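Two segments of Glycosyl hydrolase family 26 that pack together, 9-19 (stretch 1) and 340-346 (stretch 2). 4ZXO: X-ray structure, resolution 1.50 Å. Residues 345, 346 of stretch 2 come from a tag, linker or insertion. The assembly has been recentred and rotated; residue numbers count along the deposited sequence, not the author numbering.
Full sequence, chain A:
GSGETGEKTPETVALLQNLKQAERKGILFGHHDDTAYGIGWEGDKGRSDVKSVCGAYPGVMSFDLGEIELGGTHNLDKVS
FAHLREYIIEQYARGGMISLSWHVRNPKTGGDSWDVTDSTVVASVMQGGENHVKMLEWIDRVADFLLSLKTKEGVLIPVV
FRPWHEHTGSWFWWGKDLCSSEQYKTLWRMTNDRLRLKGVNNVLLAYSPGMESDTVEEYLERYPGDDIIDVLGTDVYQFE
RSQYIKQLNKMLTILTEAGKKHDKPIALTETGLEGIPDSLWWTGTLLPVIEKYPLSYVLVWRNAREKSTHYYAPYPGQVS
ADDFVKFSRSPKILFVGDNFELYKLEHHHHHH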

# COMPACT_ATOMS: atom_id res chain seq x y z
N THR A 9 -3.73 -17.53 -7.10
CA THR A 9 -3.84 -17.77 -8.54
C THR A 9 -2.46 -17.70 -9.21
O THR A 9 -1.52 -17.17 -8.67
CB THR A 9 -4.75 -16.77 -9.28
OG1 THR A 9 -4.16 -15.47 -9.28
CG2 THR A 9 -6.15 -16.64 -8.67
N PRO A 10 -2.35 -18.26 -10.40
CA PRO A 10 -1.07 -18.21 -11.10
C PRO A 10 -0.51 -16.81 -11.27
O PRO A 10 0.69 -16.62 -11.02
CB PRO A 10 -1.41 -18.85 -12.47
CG PRO A 10 -2.53 -19.78 -12.17
CD PRO A 10 -3.33 -19.15 -11.08
N GLU A 11 -1.37 -15.86 -11.68
CA GLU A 11 -0.94 -14.47 -11.83
C GLU A 11 -0.48 -13.87 -10.50
O GLU A 11 0.43 -13.01 -10.46
CB GLU A 11 -2.07 -13.61 -12.43
CG GLU A 11 -2.35 -14.00 -13.92
CD GLU A 11 -3.14 -15.28 -14.09
OE1 GLU A 11 -3.74 -15.78 -13.11
OE2 GLU A 11 -3.18 -15.78 -15.24
N THR A 12 -1.11 -14.31 -9.41
CA THR A 12 -0.77 -13.79 -8.08
C THR A 12 0.57 -14.34 -7.61
O THR A 12 1.41 -13.61 -7.06
CB THR A 12 -1.91 -14.14 -7.08
OG1 THR A 12 -3.14 -13.60 -7.62
CG2 THR A 12 -1.64 -13.59 -5.68
N VAL A 13 0.77 -15.64 -7.80
CA VAL A 13 2.08 -16.21 -7.54
C VAL A 13 3.16 -15.57 -8.40
O VAL A 13 4.26 -15.31 -7.92
CB VAL A 13 2.07 -17.73 -7.74
CG1 VAL A 13 3.47 -18.28 -7.54
CG2 VAL A 13 1.06 -18.33 -6.81
N ALA A 14 2.85 -15.30 -9.67
CA ALA A 14 3.82 -14.65 -10.52
C ALA A 14 4.14 -13.27 -9.97
O ALA A 14 5.33 -12.86 -9.96
CB ALA A 14 3.32 -14.54 -11.91
N LEU A 15 3.13 -12.51 -9.51
CA LEU A 15 3.45 -11.21 -8.94
C LEU A 15 4.40 -11.33 -7.79
O LEU A 15 5.38 -10.57 -7.72
CB LEU A 15 2.16 -10.51 -8.51
CG LEU A 15 2.35 -9.18 -7.73
CD1 LEU A 15 3.12 -8.17 -8.63
CD2 LEU A 15 1.03 -8.58 -7.30
N LEU A 16 4.11 -12.26 -6.86
CA LEU A 16 4.99 -12.44 -5.70
C LEU A 16 6.40 -12.82 -6.12
O LEU A 16 7.37 -12.26 -5.60
CB LEU A 16 4.46 -13.50 -4.75
CG LEU A 16 5.24 -13.71 -3.47
CD1 LEU A 16 5.40 -12.38 -2.69
CD2 LEU A 16 4.44 -14.70 -2.70
N GLN A 17 6.51 -13.75 -7.08
CA GLN A 17 7.85 -14.14 -7.51
C GLN A 17 8.59 -12.95 -8.16
O GLN A 17 9.77 -12.79 -7.94
CB GLN A 17 7.78 -15.37 -8.45
CG GLN A 17 7.39 -16.68 -7.71
CD GLN A 17 8.19 -17.02 -6.38
OE1 GLN A 17 7.59 -17.27 -5.32
NE2 GLN A 17 9.50 -16.97 -6.44
N ASN A 18 7.88 -12.06 -8.86
CA ASN A 18 8.55 -10.91 -9.44
C ASN A 18 8.90 -9.86 -8.38
O ASN A 18 9.98 -9.24 -8.46
CB ASN A 18 7.68 -10.36 -10.59
CG ASN A 18 7.83 -11.21 -11.86
OD1 ASN A 18 8.95 -11.35 -12.36
ND2 ASN A 18 6.78 -11.86 -12.29
N LEU A 19 8.07 -9.70 -7.35
CA LEU A 19 8.45 -8.81 -6.23
C LEU A 19 9.72 -9.32 -5.56
O LEU A 19 10.59 -8.53 -5.15
CB LEU A 19 7.32 -8.72 -5.20
CG LEU A 19 6.06 -8.02 -5.75
CD1 LEU A 19 4.97 -7.95 -4.65
CD2 LEU A 19 6.38 -6.61 -6.27
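Stretch 2 340-346: FELYKLE

The most unusual feature of this contact is that one helix side chain, Asn18, holds a tight turn of the other stretch through a single amide nitrogen. Asn18 ND2 donates to Lys344 O at 3.2 Å with an N-H...acceptor angle of 163°, and to Leu342 O at 2.9 Å, where the angle of 143° marks a weak bond. Glu341 O lies 3.1 Å from the same Asn18 ND2, but its angle is too poor for a hydrogen bond. The nitrogen thus sits among three backbone carbonyls of stretch 2, and it also makes a weak bond (120°) to Ala14 O of its own helix, 2.9 Å from Asn18 ND2.

The three from stretch 2 belong to a type I beta turn running from Glu341 to Lys344. Leu342 (phi/psi -69/-23) and Tyr343 (-115/13) occupy its central positions; from Lys344 onward the backbone angles are extended (-106/120 at Lys344, -75/129 at Leu345). No regular helix or strand forms here. Stretch 1, by contrast, is helical from Pro10 to Leu19, with Thr9 as N-cap; Thr9 O accepts from Val13 N at 2.9 Å.

Because stretch 2 turns rather than running straight, no single direction describes its course along the helix. The closest CA pairs define the register: Ala14 with Leu345 at 4.8 Å, Glu11 with Tyr343 at 4.9 Å and Leu15 with Leu342 at 5.0 Å. At Ala14 the methyl group lies directly in the contact: its CB points toward stretch 2 and comes within 3.5 Å of Tyr343 C.

Leu342 O also approaches the helix backbone, 3.3 Å from Leu15 CA in a CA-H...O contact with an angle of 133° at the hydrogen. Leu15 N is equally near Leu342 O at 3.3 Å, yet the angle is poor; this amide instead donates to Glu11 O at 2.9 Å within the helix.

Apolar contacts lie along the helix before Asn18. Leu15 CD1 meets Leu342 CB at 4.0 Å, while Leu15 CB lies 4.1 Å from Tyr343 CE1, oblique to the ring. Leu345, which comes from the expression tag, has its side-chain end nearer the helix than its sideways CA-to-CB bond suggests: Leu345 CD2 is 3.8 Å from Ala14 CA and 4.1 Å from Val13 CG1. A backbone carbonyl, Glu11 O, approaches the Tyr343 ring at its edge, near its plane, 3.7 Å from Tyr343 CD1.

Water completes the contact beside Asn18. Water 1 accepts from Glu341 N at 2.9 Å and lies 3.1 Å from Asn18 OD1, so the side chain's oxygen also faces the turn through solvent. Altogether the two stretches bury 476 Å², both sides summed.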

# COMPACT_ATOMS: atom_id res chain seq x y z
N PHE A 340 9.91 -5.03 -17.03
CA PHE A 340 9.44 -6.00 -16.05
C PHE A 340 8.15 -6.59 -16.60
O PHE A 340 7.52 -5.98 -17.46
CB PHE A 340 9.22 -5.33 -14.66
CG PHE A 340 8.20 -4.23 -14.70
CD1 PHE A 340 6.84 -4.51 -14.51
CD2 PHE A 340 8.58 -2.92 -14.91
CE1 PHE A 340 5.87 -3.50 -14.59
CE2 PHE A 340 7.62 -1.91 -14.97
CZ PHE A 340 6.27 -2.18 -14.79
N GLU A 341 7.78 -7.79 -16.16
CA GLU A 341 6.50 -8.41 -16.54
C GLU A 341 6.05 -9.09 -15.27
O GLU A 341 6.50 -10.20 -14.94
CB GLU A 341 6.65 -9.42 -17.69
CG GLU A 341 7.12 -8.76 -18.97
CD GLU A 341 7.33 -9.77 -20.06
OE1 GLU A 341 8.46 -10.34 -20.17
OE2 GLU A 341 6.35 -9.99 -20.81
N LEU A 342 5.18 -8.42 -14.53
CA LEU A 342 4.81 -8.86 -13.19
C LEU A 342 4.00 -10.15 -13.14
O LEU A 342 4.03 -10.82 -12.14
CB LEU A 342 4.02 -7.76 -12.54
CG LEU A 342 4.70 -6.40 -12.40
CD1 LEU A 342 3.72 -5.46 -11.67
CD2 LEU A 342 5.97 -6.58 -11.58
N TYR A 343 3.31 -10.51 -14.23
CA TYR A 343 2.31 -11.55 -14.11
C TYR A 343 2.74 -12.76 -14.92
O TYR A 343 1.94 -13.62 -15.14
CB TYR A 343 0.96 -11.02 -14.55
CG TYR A 343 0.61 -9.80 -13.77
CD1 TYR A 343 0.39 -9.89 -12.39
CD2 TYR A 343 0.54 -8.54 -14.38
CE1 TYR A 343 0.11 -8.77 -11.64
CE2 TYR A 343 0.24 -7.41 -13.62
CZ TYR A 343 0.04 -7.54 -12.26
OH TYR A 343 -0.28 -6.40 -11.53
N LYS A 344 4.01 -12.77 -15.36
CA LYS A 344 4.59 -13.88 -16.13
C LYS A 344 5.51 -14.65 -15.22
O LYS A 344 6.44 -14.07 -14.61
CB LYS A 344 5.34 -13.31 -17.35
CG LYS A 344 6.07 -14.29 -18.23
CD LYS A 344 6.61 -13.55 -19.51
CE LYS A 344 7.63 -14.38 -20.29
NZ LYS A 344 8.35 -13.62 -21.40
N LEU A 345 5.23 -15.93 -15.02
CA LEU A 345 6.09 -16.78 -14.21
C LEU A 345 7.35 -17.11 -15.01
O LEU A 345 7.26 -17.59 -16.17
CB LEU A 345 5.38 -18.10 -13.82
CG LEU A 345 4.39 -18.23 -12.65
CD1 LEU A 345 3.55 -19.54 -12.76
CD2 LEU A 345 5.09 -18.15 -11.28
N GLU A 346 8.52 -16.91 -14.43
CA GLU A 346 9.64 -17.52 -15.08
C GLU A 346 9.89 -18.78 -14.26
O GLU A 346 10.18 -18.74 -13.07
CB GLU A 346 10.84 -16.60 -15.21
CG GLU A 346 11.27 -16.45 -16.70
CD GLU A 346 12.50 -15.54 -16.88
OE1 GLU A 346 12.94 -14.94 -15.87
OE2 GLU A 346 13.06 -15.46 -18.02
O HOH W 1 9.63 -8.94 -14.18
O HOH W 2 8.72 -11.61 -15.60